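Local coordinates for thiosulfate sulfurtransferase TUM1 (Saccharomyces cerevisiae, PDB 3UTN), which transfers persulfide sulfur from NFS1 to UBA4 in the 2-thiolation of the wobble uridine of tRNAs, and has thiosulfate sulfurtransferase activity, at residues L116-R121 with V142-N147. Numbering follows the deposited sequence.
Sequences LVVYDR and VYLLNN. With DMS (dimethyl sulfoxide), chain B.
Y143 N is hydrogen-bonded to L116 O at 2.5 Å. Y143 O accepts the N-H of V118, with V118 N 2.6 Å away, so both polar backbone groups of Y143 reach residues 116-121. L145 N also bonds to V118 O, though the modelled length of this bond is doubtfully short. The two strands are parallel, with L116, V117 and V118 in register with V142, Y143 and L144.

Packing is close on both faces of the pair. On the face of V118, its two branches divide the work: CG2 rests on V142 CG1 at 4.0 Å, while CG1 and CB lie against L144 CD1. Helix 127-136 covers this side, with C130 and L134 touching V118. On the other face V117 CG1 meets L145 CB at 3.8 Å and CG2 leans on Y143 CB. L145 CB also abuts Y119 CB at 3.7 Å; the Y119 ring leads away from residues 142-147, and its hydroxyl is hydrogen-bonded to S76 OG.

The looser side begins at the Y143 ring. With CG anti to the carbonyl carbon (chi1 -69°), the ring swings off the strand pair and is partly exposed; its near atom CD2 still meets V117 CG2, and L116 O lies at the ring edge. A dimethyl sulfoxide, probably from the crystallisation liquor, sets its methyl C2 over one ring face, 3.3 Å from Y143 CZ, and its oxygen accepts the N-H of V142. With the ring cut back to an alanine here, the backbone bonds could persist, but the touch of CD2 on V117 CG2 and the ring's packing on D28 and I30 of strand 28-30 would probably be lost.

Strand 115-119, helix 127-136 and strand 141-145 form a beta-alpha-beta crossover within the parallel sheet of the N-terminal rhodanese domain, the one lacking the catalytic cysteine.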
ATOM      1  N   LEU A 116      -8.805  -2.440 -12.494  1.00 20.53           N
ATOM      2  CA  LEU A 116      -8.695  -3.101 -11.224  1.00 20.22           C
ATOM      3  C   LEU A 116      -9.076  -2.113 -10.172  1.00 19.09           C
ATOM      4  O   LEU A 116      -8.574  -0.999 -10.131  1.00 20.06           O
ATOM      5  CB  LEU A 116      -7.292  -3.642 -10.992  1.00 20.36           C
ATOM      6  CG  LEU A 116      -6.873  -4.668 -12.044  1.00 20.29           C
ATOM      7  CD1 LEU A 116      -5.444  -5.099 -11.790  1.00 20.89           C
ATOM      8  CD2 LEU A 116      -7.804  -5.871 -12.072  1.00 20.60           C
ATOM      9  N   VAL A 117     -10.022  -2.504  -9.350  1.00 18.52           N
ATOM     10  CA  VAL A 117     -10.423  -1.638  -8.284  1.00 17.49           C
ATOM     11  C   VAL A 117     -10.087  -2.355  -7.009  1.00 16.92           C
ATOM     12  O   VAL A 117     -10.744  -3.304  -6.606  1.00 16.66           O
ATOM     13  CB  VAL A 117     -11.894  -1.239  -8.362  1.00 17.73           C
ATOM     14  CG1 VAL A 117     -12.224  -0.352  -7.177  1.00 17.17           C
ATOM     15  CG2 VAL A 117     -12.169  -0.516  -9.678  1.00 17.58           C
ATOM     16  N   VAL A 118      -9.033  -1.882  -6.380  1.00 16.70           N
ATOM     17  CA  VAL A 118      -8.486  -2.581  -5.267  1.00 16.61           C
ATOM     18  C   VAL A 118      -9.176  -2.105  -4.025  1.00 17.03           C
ATOM     19  O   VAL A 118      -9.455  -0.927  -3.859  1.00 16.93           O
ATOM     20  CB  VAL A 118      -6.991  -2.327  -5.139  1.00 16.39           C
ATOM     21  CG1 VAL A 118      -6.443  -3.144  -3.990  1.00 16.34           C
ATOM     22  CG2 VAL A 118      -6.306  -2.703  -6.438  1.00 16.49           C
ATOM     23  N   TYR A 119      -9.448  -3.043  -3.146  1.00 17.49           N
ATOM     24  CA  TYR A 119      -9.966  -2.686  -1.866  1.00 18.05           C
ATOM     25  C   TYR A 119      -9.461  -3.721  -0.910  1.00 18.07           C
ATOM     26  O   TYR A 119      -8.857  -4.714  -1.306  1.00 18.54           O
ATOM     27  CB  TYR A 119     -11.487  -2.663  -1.901  1.00 17.45           C
ATOM     28  CG  TYR A 119     -12.137  -3.982  -2.213  1.00 17.96           C
ATOM     29  CD1 TYR A 119     -12.245  -4.444  -3.526  1.00 18.34           C
ATOM     30  CD2 TYR A 119     -12.652  -4.768  -1.197  1.00 17.86           C
ATOM     31  CE1 TYR A 119     -12.853  -5.653  -3.804  1.00 18.34           C
ATOM     32  CE2 TYR A 119     -13.271  -5.967  -1.464  1.00 18.69           C
ATOM     33  CZ  TYR A 119     -13.369  -6.401  -2.763  1.00 18.63           C
ATOM     34  OH  TYR A 119     -13.981  -7.592  -3.006  1.00 19.57           O
ATOM     35  N   ASP A 120      -9.691  -3.469   0.358  1.00 18.89           N
ATOM     36  CA  ASP A 120      -9.438  -4.477   1.347  1.00 19.81           C
ATOM     37  C   ASP A 120     -10.498  -4.315   2.404  1.00 20.09           C
ATOM     38  O   ASP A 120     -11.220  -3.315   2.414  1.00 20.12           O
ATOM     39  CB  ASP A 120      -8.013  -4.363   1.895  1.00 20.30           C
ATOM     40  CG  ASP A 120      -7.743  -3.052   2.581  1.00 20.57           C
ATOM     41  OD1 ASP A 120      -8.679  -2.430   3.118  1.00 22.40           O
ATOM     42  OD2 ASP A 120      -6.571  -2.648   2.608  1.00 20.70           O
ATOM     43  N   ARG A 121     -10.605  -5.293   3.286  1.00 20.19           N
ATOM     44  CA  ARG A 121     -11.656  -5.270   4.280  1.00 21.32           C
ATOM     45  C   ARG A 121     -11.286  -4.436   5.477  1.00 21.14           C
ATOM     46  O   ARG A 121     -12.139  -4.112   6.293  1.00 21.93           O
ATOM     47  CB  ARG A 121     -11.997  -6.683   4.707  1.00 21.85           C
ATOM     48  CG  ARG A 121     -12.539  -7.473   3.551  1.00 22.31           C
ATOM     49  CD  ARG A 121     -12.801  -8.910   3.921  1.00 24.02           C
ATOM     50  NE  ARG A 121     -13.265  -9.611   2.737  1.00 25.40           N
ATOM     51  CZ  ARG A 121     -14.495  -9.517   2.248  1.00 24.87           C
ATOM     52  NH1 ARG A 121     -15.396  -8.758   2.849  1.00 25.81           N
ATOM     53  NH2 ARG A 121     -14.823 -10.185   1.156  1.00 26.79           N
ATOM     54  N   VAL A 142      -5.964   1.102 -12.592  1.00 21.35           N
ATOM     55  CA  VAL A 142      -6.000   0.601 -11.255  1.00 20.43           C
ATOM     56  C   VAL A 142      -6.611   1.672 -10.396  1.00 20.40           C
ATOM     57  O   VAL A 142      -6.209   2.836 -10.420  1.00 19.86           O
ATOM     58  CB  VAL A 142      -4.610   0.244 -10.711  1.00 20.65           C
ATOM     59  CG1 VAL A 142      -4.741  -0.392  -9.333  1.00 20.21           C
ATOM     60  CG2 VAL A 142      -3.891  -0.704 -11.656  1.00 20.56           C
ATOM     61  N   TYR A 143      -7.601   1.254  -9.641  1.00 19.58           N
ATOM     62  CA  TYR A 143      -8.194   2.126  -8.685  1.00 20.02           C
ATOM     63  C   TYR A 143      -8.027   1.508  -7.348  1.00 19.57           C
ATOM     64  O   TYR A 143      -7.960   0.288  -7.206  1.00 19.10           O
ATOM     65  CB  TYR A 143      -9.657   2.325  -8.996  1.00 20.70           C
ATOM     66  CG  TYR A 143      -9.864   3.113 -10.253  1.00 21.99           C
ATOM     67  CD1 TYR A 143      -9.921   4.500 -10.220  1.00 22.40           C
ATOM     68  CD2 TYR A 143      -9.986   2.471 -11.478  1.00 22.50           C
ATOM     69  CE1 TYR A 143     -10.111   5.233 -11.375  1.00 23.61           C
ATOM     70  CE2 TYR A 143     -10.178   3.195 -12.638  1.00 23.80           C
ATOM     71  CZ  TYR A 143     -10.241   4.574 -12.579  1.00 24.14           C
ATOM     72  OH  TYR A 143     -10.423   5.290 -13.734  1.00 25.49           O
ATOM     73  N   LEU A 144      -7.925   2.373  -6.365  1.00 19.00           N
ATOM     74  CA  LEU A 144      -7.939   1.941  -5.018  1.00 18.44           C
ATOM     75  C   LEU A 144      -9.278   2.394  -4.542  1.00 18.44           C
ATOM     76  O   LEU A 144      -9.544   3.591  -4.476  1.00 18.48           O
ATOM     77  CB  LEU A 144      -6.843   2.630  -4.234  1.00 18.30           C
ATOM     78  CG  LEU A 144      -6.838   2.263  -2.764  1.00 18.28           C
ATOM     79  CD1 LEU A 144      -6.647   0.764  -2.646  1.00 17.65           C
ATOM     80  CD2 LEU A 144      -5.739   3.027  -2.062  1.00 18.26           C
ATOM     81  N   LEU A 145     -10.141   1.432  -4.250  1.00 18.33           N
ATOM     82  CA  LEU A 145     -11.426   1.781  -3.721  1.00 18.63           C
ATOM     83  C   LEU A 145     -11.169   2.450  -2.404  1.00 18.75           C
ATOM     84  O   LEU A 145     -10.420   1.945  -1.568  1.00 19.14           O
ATOM     85  CB  LEU A 145     -12.314   0.564  -3.532  1.00 18.08           C
ATOM     86  CG  LEU A 145     -13.693   0.925  -2.977  1.00 17.51           C
ATOM     87  CD1 LEU A 145     -14.523   1.661  -4.014  1.00 17.49           C
ATOM     88  CD2 LEU A 145     -14.385  -0.337  -2.533  1.00 17.63           C
ATOM     89  N   ASN A 146     -11.786   3.603  -2.229  1.00 19.33           N
ATOM     90  CA  ASN A 146     -11.610   4.341  -1.020  1.00 19.27           C
ATOM     91  C   ASN A 146     -12.914   4.545  -0.256  1.00 19.48           C
ATOM     92  O   ASN A 146     -13.583   5.546  -0.423  1.00 20.28           O
ATOM     93  CB  ASN A 146     -10.947   5.677  -1.302  1.00 19.87           C
ATOM     94  CG  ASN A 146     -10.586   6.392  -0.041  1.00 19.95           C
ATOM     95  OD1 ASN A 146     -10.238   5.757   0.957  1.00 19.80           O
ATOM     96  ND2 ASN A 146     -10.692   7.716  -0.055  1.00 20.51           N
ATOM     97  N   ASN A 147     -13.287   3.582   0.567  1.00 19.27           N
ATOM     98  CA  ASN A 147     -12.636   2.293   0.638  1.00 19.53           C
ATOM     99  C   ASN A 147     -13.752   1.298   0.819  1.00 19.53           C
ATOM    100  O   ASN A 147     -14.925   1.672   0.816  1.00 18.91           O
ATOM    101  CB  ASN A 147     -11.641   2.223   1.797  1.00 19.86           C
ATOM    102  CG  ASN A 147     -12.268   2.556   3.137  1.00 20.22           C
ATOM    103  OD1 ASN A 147     -13.486   2.623   3.275  1.00 21.02           O
ATOM    104  ND2 ASN A 147     -11.430   2.763   4.134  1.00 20.31           N
TER
HETATM  105  S   DMS B 401      -5.283   4.748 -12.729  1.00 27.11           S
HETATM  106  O   DMS B 401      -4.816   3.451 -13.256  1.00 25.94           O
HETATM  107  C1  DMS B 401      -4.839   5.972 -13.839  1.00 27.67           C
HETATM  108  C2  DMS B 401      -6.965   4.829 -12.941  1.00 26.49           C